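Local coordinates for protein tRNA (adenine(22)-N(1))-methyltransferase (Bacillus subtilis, PDB 6Q56) that catalyses the S-adenosyl-L-methionine-dependent methylation of adenosine 22 in tRNA at N1, giving N(1)-methyladenosine, at residues E15-G20 and R117-P122; G20-D25 and E87-T92. The protein carries 2 engineered substitutions. One frame throughout, in Å; residues are numbered along the deposited sequence.

Contact 1 (E15-G20 and R117-P122); sequences EYIPNG and RLILQP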
ATOM      1  N   GLU A  15      -5.258  10.583   6.445  1.00 39.71           N
ATOM      2  CA  GLU A  15      -4.393  11.539   7.125  1.00 42.31           C
ATOM      3  C   GLU A  15      -3.171  11.968   6.324  1.00 42.34           C
ATOM      4  O   GLU A  15      -2.570  12.986   6.632  1.00 39.46           O
ATOM      5  CB  GLU A  15      -3.935  10.988   8.471  1.00 39.50           C
ATOM      6  CG  GLU A  15      -5.056  10.658   9.440  1.00 53.72           C
ATOM      7  CD  GLU A  15      -6.005  11.813   9.683  1.00 64.73           C
ATOM      8  OE1 GLU A  15      -5.562  12.975   9.659  1.00 64.28           O
ATOM      9  OE2 GLU A  15      -7.202  11.557   9.904  1.00 68.69           O
ATOM     10  N   TYR A  16      -2.795  11.198   5.312  1.00 39.34           N
ATOM     11  CA  TYR A  16      -1.629  11.539   4.510  1.00 36.16           C
ATOM     12  C   TYR A  16      -1.986  12.308   3.261  1.00 33.84           C
ATOM     13  O   TYR A  16      -1.122  12.612   2.456  1.00 35.30           O
ATOM     14  CB  TYR A  16      -0.833  10.295   4.143  1.00 34.60           C
ATOM     15  CG  TYR A  16      -0.125   9.693   5.318  1.00 34.12           C
ATOM     16  CD1 TYR A  16       1.113  10.159   5.718  1.00 36.42           C
ATOM     17  CD2 TYR A  16      -0.706   8.678   6.048  1.00 34.90           C
ATOM     18  CE1 TYR A  16       1.760   9.618   6.805  1.00 35.18           C
ATOM     19  CE2 TYR A  16      -0.069   8.133   7.133  1.00 36.95           C
ATOM     20  CZ  TYR A  16       1.164   8.604   7.506  1.00 33.61           C
ATOM     21  OH  TYR A  16       1.786   8.057   8.591  1.00 37.89           O
ATOM     22  N   ILE A  17      -3.260  12.620   3.098  1.00 36.90           N
ATOM     23  CA  ILE A  17      -3.692  13.377   1.945  1.00 37.33           C
ATOM     24  C   ILE A  17      -3.235  14.810   2.145  1.00 38.42           C
ATOM     25  O   ILE A  17      -3.580  15.438   3.139  1.00 34.88           O
ATOM     26  CB  ILE A  17      -5.211  13.351   1.782  1.00 35.98           C
ATOM     27  CG1 ILE A  17      -5.679  11.935   1.492  1.00 35.46           C
ATOM     28  CG2 ILE A  17      -5.632  14.276   0.658  1.00 42.17           C
ATOM     29  CD1 ILE A  17      -7.170  11.779   1.537  1.00 30.77           C
ATOM     30  N   PRO A  18      -2.448  15.340   1.226  1.00 37.99           N
ATOM     31  CA  PRO A  18      -1.985  16.717   1.385  1.00 42.59           C
ATOM     32  C   PRO A  18      -3.166  17.673   1.351  1.00 42.04           C
ATOM     33  O   PRO A  18      -4.081  17.478   0.573  1.00 43.39           O
ATOM     34  CB  PRO A  18      -1.073  16.928   0.177  1.00 40.09           C
ATOM     35  CG  PRO A  18      -0.829  15.574  -0.385  1.00 40.12           C
ATOM     36  CD  PRO A  18      -2.049  14.786  -0.070  1.00 36.11           C
ATOM     37  N   ASN A  19      -3.154  18.696   2.189  1.00 50.68           N
ATOM     38  CA  ASN A  19      -4.253  19.649   2.205  1.00 50.64           C
ATOM     39  C   ASN A  19      -4.517  20.244   0.829  1.00 53.83           C
ATOM     40  O   ASN A  19      -3.602  20.436   0.040  1.00 38.05           O
ATOM     41  CB  ASN A  19      -3.973  20.768   3.192  1.00 50.96           C
ATOM     42  CG  ASN A  19      -3.465  20.257   4.517  1.00 52.17           C
ATOM     43  OD1 ASN A  19      -3.669  19.102   4.863  1.00 57.76           O
ATOM     44  ND2 ASN A  19      -2.800  21.119   5.263  1.00 53.62           N
ATOM     45  N   GLY A  20      -5.786  20.527   0.555  1.00 57.46           N
ATOM     46  CA  GLY A  20      -6.199  21.103  -0.710  1.00 73.00           C
ATOM     47  C   GLY A  20      -5.865  20.243  -1.902  1.00 49.90           C
ATOM     48  O   GLY A  20      -6.008  20.657  -3.045  1.00 51.36           O
ATOM     49  N   ARG A 117       1.586  12.486  -4.431  1.00 34.87           N
ATOM     50  CA  ARG A 117       1.895  11.729  -3.234  1.00 40.15           C
ATOM     51  C   ARG A 117       1.131  10.419  -3.321  1.00 37.76           C
ATOM     52  O   ARG A 117      -0.065  10.408  -3.583  1.00 32.93           O
ATOM     53  CB  ARG A 117       1.494  12.462  -1.960  1.00 34.30           C
ATOM     54  CG  ARG A 117       1.542  11.565  -0.740  1.00 28.63           C
ATOM     55  CD  ARG A 117       1.227  12.293   0.546  1.00 30.93           C
ATOM     56  NE  ARG A 117       2.302  13.185   0.934  1.00 38.27           N
ATOM     57  CZ  ARG A 117       2.313  13.899   2.049  1.00 39.93           C
ATOM     58  NH1 ARG A 117       1.306  13.820   2.897  1.00 34.75           N
ATOM     59  NH2 ARG A 117       3.338  14.686   2.312  1.00 30.85           N
ATOM     60  N   LEU A 118       1.830   9.315  -3.117  1.00 34.93           N
ATOM     61  CA  LEU A 118       1.201   8.013  -3.165  1.00 34.84           C
ATOM     62  C   LEU A 118       0.990   7.509  -1.750  1.00 32.72           C
ATOM     63  O   LEU A 118       1.910   7.492  -0.954  1.00 36.66           O
ATOM     64  CB  LEU A 118       2.051   7.022  -3.950  1.00 35.15           C
ATOM     65  CG  LEU A 118       2.399   7.371  -5.395  1.00 42.19           C
ATOM     66  CD1 LEU A 118       3.282   6.294  -5.998  1.00 42.93           C
ATOM     67  CD2 LEU A 118       1.159   7.570  -6.237  1.00 36.21           C
ATOM     68  N   ILE A 119      -0.238   7.109  -1.455  1.00 34.46           N
ATOM     69  CA  ILE A 119      -0.602   6.577  -0.157  1.00 27.63           C
ATOM     70  C   ILE A 119      -1.162   5.200  -0.448  1.00 39.60           C
ATOM     71  O   ILE A 119      -2.315   5.044  -0.830  1.00 34.83           O
ATOM     72  CB  ILE A 119      -1.642   7.444   0.553  1.00 31.66           C
ATOM     73  CG1 ILE A 119      -1.278   8.917   0.426  1.00 29.94           C
ATOM     74  CG2 ILE A 119      -1.746   7.045   2.012  1.00 31.09           C
ATOM     75  CD1 ILE A 119      -2.402   9.846   0.800  1.00 27.76           C
ATOM     76  N   LEU A 120      -0.312   4.202  -0.281  1.00 38.26           N
ATOM     77  CA  LEU A 120      -0.652   2.832  -0.586  1.00 31.65           C
ATOM     78  C   LEU A 120      -0.884   1.977   0.646  1.00 29.79           C
ATOM     79  O   LEU A 120      -0.071   1.955   1.554  1.00 31.39           O
ATOM     80  CB  LEU A 120       0.477   2.250  -1.414  1.00 31.66           C
ATOM     81  CG  LEU A 120       0.958   3.200  -2.509  1.00 33.04           C
ATOM     82  CD1 LEU A 120       2.318   2.808  -3.045  1.00 43.13           C
ATOM     83  CD2 LEU A 120      -0.062   3.262  -3.624  1.00 32.41           C
ATOM     84  N   GLN A 121      -2.002   1.267   0.652  1.00 31.78           N
ATOM     85  CA  GLN A 121      -2.352   0.401   1.763  1.00 34.58           C
ATOM     86  C   GLN A 121      -2.509  -1.035   1.292  1.00 32.88           C
ATOM     87  O   GLN A 121      -3.595  -1.469   0.924  1.00 31.43           O
ATOM     88  CB  GLN A 121      -3.621   0.882   2.462  1.00 31.81           C
ATOM     89  CG  GLN A 121      -3.950   0.122   3.731  1.00 29.57           C
ATOM     90  CD  GLN A 121      -4.813  -1.092   3.483  1.00 27.03           C
ATOM     91  OE1 GLN A 121      -5.885  -0.998   2.906  1.00 32.71           O
ATOM     92  NE2 GLN A 121      -4.348  -2.240   3.927  1.00 36.67           N
ATOM     93  N   PRO A 122      -1.420  -1.781   1.293  1.00 30.61           N
ATOM     94  CA  PRO A 122      -1.481  -3.173   0.859  1.00 29.17           C
ATOM     95  C   PRO A 122      -2.018  -4.091   1.953  1.00 31.05           C
ATOM     96  O   PRO A 122      -1.675  -3.923   3.114  1.00 27.95           O
ATOM     97  CB  PRO A 122      -0.026  -3.503   0.550  1.00 30.11           C
ATOM     98  CG  PRO A 122       0.759  -2.610   1.433  1.00 29.48           C
ATOM     99  CD  PRO A 122      -0.053  -1.370   1.642  1.00 27.73           C
TER
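The guanidinium of Arg117 has Pro18 CG over one face and the carbonyl oxygen of Tyr16 at its edge, close to its plane. The second flat group, the phenol ring of Tyr16, is met obliquely by Ile119 CG2. The bond at the guanidinium edge runs from Arg117 NH1 to Tyr16 O, 2.7 Å long and fairly straight, with 162° at the hydrogen. NH1 approaches from above the carbonyl plane, 36° out of it. Arg117 CG is anti to the backbone N and the chain bends at chi3 (-71°), which turns the guanidinium toward the 15-20 loop. The aliphatic part of the same side chain runs antiparallel alongside the proline ring, with Pro18 CG 4.0 Å from Arg117 CD. CD1 of Ile119 comes against the loop backbone, 3.5 Å from Tyr16 O. That methyl also packs against Tyr16 CB at 3.7 Å and against Ile17 CG1 at 3.9 Å, the two isoleucine side chains lying roughly perpendicular. Arg117 NE makes a salt bridge to Glu159 on strand 151-159, and the Tyr16 hydroxyl is hydrogen-bonded to Asp142 on strand 139-148. An alanine at Arg117 would probably leave the Tyr16 carbonyl and Glu159 without this mate and the Pro18 ring without the chain beside it. The loop, which leads from helix 8-14 into strand 21-26, lies against the face of the sheet from which Arg117 and Ile119 point toward it. On the other face, Leu118 and Leu120 of strand 117-122 pack against helix 127-135, and Leu120 also reaches helix 98-107.

Contact 2 (G20-D25 and E87-T92); sequences GAVMAD and EADAIT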
ATOM      1  N   GLY A  20      -5.786  20.527   0.555  1.00 57.46           N
ATOM      2  CA  GLY A  20      -6.199  21.103  -0.710  1.00 73.00           C
ATOM      3  C   GLY A  20      -5.865  20.243  -1.902  1.00 49.90           C
ATOM      4  O   GLY A  20      -6.008  20.657  -3.045  1.00 51.36           O
ATOM      5  N   ALA A  21      -5.412  19.031  -1.642  1.00 46.64           N
ATOM      6  CA  ALA A  21      -5.037  18.140  -2.720  1.00 44.35           C
ATOM      7  C   ALA A  21      -6.221  17.561  -3.476  1.00 41.72           C
ATOM      8  O   ALA A  21      -7.307  17.410  -2.943  1.00 41.68           O
ATOM      9  CB  ALA A  21      -4.184  17.007  -2.180  1.00 47.63           C
ATOM     10  N   VAL A  22      -5.981  17.229  -4.731  1.00 43.69           N
ATOM     11  CA  VAL A  22      -6.975  16.577  -5.547  1.00 45.25           C
ATOM     12  C   VAL A  22      -6.498  15.142  -5.461  1.00 40.15           C
ATOM     13  O   VAL A  22      -5.376  14.841  -5.836  1.00 37.39           O
ATOM     14  CB  VAL A  22      -6.968  17.049  -6.997  1.00 41.03           C
ATOM     15  CG1 VAL A  22      -7.859  16.158  -7.829  1.00 35.45           C
ATOM     16  CG2 VAL A  22      -7.421  18.487  -7.081  1.00 42.39           C
ATOM     17  N   MET A  23      -7.337  14.266  -4.940  1.00 35.40           N
ATOM     18  CA  MET A  23      -6.962  12.880  -4.767  1.00 38.22           C
ATOM     19  C   MET A  23      -7.725  11.935  -5.657  1.00 35.87           C
ATOM     20  O   MET A  23      -8.858  12.190  -6.030  1.00 39.10           O
ATOM     21  CB  MET A  23      -7.244  12.469  -3.335  1.00 36.89           C
ATOM     22  CG  MET A  23      -8.643  12.845  -2.906  1.00 45.31           C
ATOM     23  SD  MET A  23      -9.254  11.898  -1.520  1.00 50.10           S
ATOM     24  CE  MET A  23      -8.889  10.251  -2.096  1.00 38.40           C
ATOM     25  N   ALA A  24      -7.078  10.828  -5.975  1.00 36.81           N
ATOM     26  CA  ALA A  24      -7.677   9.793  -6.776  1.00 30.48           C
ATOM     27  C   ALA A  24      -7.614   8.531  -5.952  1.00 29.62           C
ATOM     28  O   ALA A  24      -6.547   8.082  -5.573  1.00 39.28           O
ATOM     29  CB  ALA A  24      -6.946   9.617  -8.085  1.00 29.75           C
ATOM     30  N   ASP A  25      -8.775   7.968  -5.674  1.00 33.97           N
ATOM     31  CA  ASP A  25      -8.872   6.747  -4.907  1.00 26.01           C
ATOM     32  C   ASP A  25      -9.162   5.626  -5.881  1.00 28.11           C
ATOM     33  O   ASP A  25     -10.241   5.544  -6.442  1.00 32.99           O
ATOM     34  CB  ASP A  25      -9.971   6.853  -3.857  1.00 37.38           C
ATOM     35  CG  ASP A  25      -9.968   5.689  -2.889  1.00 31.02           C
ATOM     36  OD1 ASP A  25      -8.949   4.990  -2.802  1.00 27.17           O
ATOM     37  OD2 ASP A  25     -10.986   5.487  -2.214  1.00 26.60           O
ATOM     38  N   GLU A  87      -3.759  15.265 -13.083  1.00 54.36           N
ATOM     39  CA  GLU A  87      -5.096  15.568 -12.612  1.00 50.84           C
ATOM     40  C   GLU A  87      -5.148  15.534 -11.096  1.00 47.66           C
ATOM     41  O   GLU A  87      -5.741  16.399 -10.470  1.00 43.96           O
ATOM     42  CB  GLU A  87      -6.091  14.577 -13.196  1.00 42.15           C
ATOM     43  CG  GLU A  87      -7.527  14.922 -12.903  1.00 48.23           C
ATOM     44  CD  GLU A  87      -8.490  14.157 -13.772  1.00 43.31           C
ATOM     45  OE1 GLU A  87      -8.142  13.050 -14.215  1.00 46.68           O
ATOM     46  OE2 GLU A  87      -9.595  14.670 -14.006  1.00 48.59           O
ATOM     47  N   ALA A  88      -4.519  14.527 -10.509  1.00 51.79           N
ATOM     48  CA  ALA A  88      -4.514  14.383  -9.063  1.00 45.10           C
ATOM     49  C   ALA A  88      -3.164  14.686  -8.435  1.00 38.57           C
ATOM     50  O   ALA A  88      -2.123  14.480  -9.036  1.00 42.05           O
ATOM     51  CB  ALA A  88      -4.954  12.982  -8.686  1.00 54.77           C
ATOM     52  N   ASP A  89      -3.206  15.181  -7.210  1.00 33.39           N
ATOM     53  CA  ASP A  89      -2.010  15.523  -6.467  1.00 40.43           C
ATOM     54  C   ASP A  89      -1.658  14.450  -5.447  1.00 42.41           C
ATOM     55  O   ASP A  89      -0.576  14.434  -4.889  1.00 43.49           O
ATOM     56  CB  ASP A  89      -2.223  16.849  -5.766  1.00 43.96           C
ATOM     57  CG  ASP A  89      -2.410  17.977  -6.734  1.00 53.48           C
ATOM     58  OD1 ASP A  89      -1.610  18.064  -7.678  1.00 50.53           O
ATOM     59  OD2 ASP A  89      -3.360  18.762  -6.561  1.00 58.76           O
ATOM     60  N   ALA A  90      -2.600  13.558  -5.218  1.00 39.49           N
ATOM     61  CA  ALA A  90      -2.411  12.468  -4.289  1.00 42.11           C
ATOM     62  C   ALA A  90      -3.168  11.280  -4.825  1.00 37.60           C
ATOM     63  O   ALA A  90      -4.231  11.428  -5.393  1.00 44.08           O
ATOM     64  CB  ALA A  90      -2.916  12.840  -2.914  1.00 39.73           C
ATOM     65  N   ILE A  91      -2.614  10.099  -4.643  1.00 36.18           N
ATOM     66  CA  ILE A  91      -3.265   8.907  -5.115  1.00 31.25           C
ATOM     67  C   ILE A  91      -3.313   7.872  -4.017  1.00 32.75           C
ATOM     68  O   ILE A  91      -2.303   7.516  -3.438  1.00 32.41           O
ATOM     69  CB  ILE A  91      -2.554   8.330  -6.338  1.00 30.88           C
ATOM     70  CG1 ILE A  91      -2.516   9.373  -7.448  1.00 33.98           C
ATOM     71  CG2 ILE A  91      -3.257   7.074  -6.805  1.00 33.31           C
ATOM     72  CD1 ILE A  91      -2.080   8.820  -8.772  1.00 39.50           C
ATOM     73  N   THR A  92      -4.514   7.395  -3.746  1.00 42.40           N
ATOM     74  CA  THR A  92      -4.720   6.389  -2.728  1.00 31.44           C
ATOM     75  C   THR A  92      -5.145   5.075  -3.354  1.00 28.72           C
ATOM     76  O   THR A  92      -6.049   5.027  -4.171  1.00 34.77           O
ATOM     77  CB  THR A  92      -5.792   6.820  -1.712  1.00 27.44           C
ATOM     78  OG1 THR A  92      -6.980   7.217  -2.399  1.00 33.24           O
ATOM     79  CG2 THR A  92      -5.309   7.967  -0.879  1.00 28.19           C
TER
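Strands 21-26 and 90-96 are parallel neighbours in the middle of the sheet, and Met23, Ala24 and Asp25 pair with Ala90, Ile91 and Thr92. The strand segments run 25° apart. Ala24 N donates to Ala90 O, and Thr92 N returns a bond to Ala24 O at 2.8 Å. At the start of the pairing Val22 O is held by two amides, Asp89 N at 2.6 Å and Ala90 N at 3.1 Å. The Asp89 donor lies in the carbonyl plane, whereas that of Ala90 is tilted from it. Val22 CG1 packs against Glu87 O at 3.4 Å. These are strands 1 and 4 in the order 3-2-1-4-5-7-6, the central pair of a Rossmann-like methyltransferase fold and its topological switch point: the chain works outward from strand 21-26 to 72-76, then crosses back to 90-96 on the far side of 21-26. As in other class I methyltransferases, their C-terminal ends probably border the S-adenosylmethionine pocket. Ala24 CB meets Ala88 CB at 4.0 Å on the face that carries Ile91. Toward the other face Met23 CB lies beside Ala90 CB, and the bend of the methionine at chi3 brings its CE to 3.6 Å from Thr92 OG1. That hydroxyl occupies the position between its own backbone N and carbonyl carbon (chi1 52°) and donates to Asp25 OD1 at 3.0 Å. It meets the oxygen from above the carboxylate plane, 51° out of it. The second carboxylate oxygen, Asp25 OD2, is hydrogen-bonded to Ser28 OG, and helix 32-39 covers Asp25 and Thr92 through Leu33.

From the N terminus, helix 8-14 leads into the loop 15-20, which contact 1 joins to strand 117-122, closing a loop of 96 intervening residues. At Gly20, common to both contacts, the chain passes into strand 21-26. Contact 2 pairs that strand with 90-96 and closes a shorter loop, nested within the first, that includes helices 32-39 and 53-65 and strands 43-50 and 72-76. The chain then runs through helix 98-107 to strand 117-122, beside 90-96 in the sheet, with probable backbone hydrogen bonds of Arg117 O with Ile91 N and of Ile119 N with Ile91 O. Pro18 packing on Ala90, and Ile17 on Met23, join the contacts further.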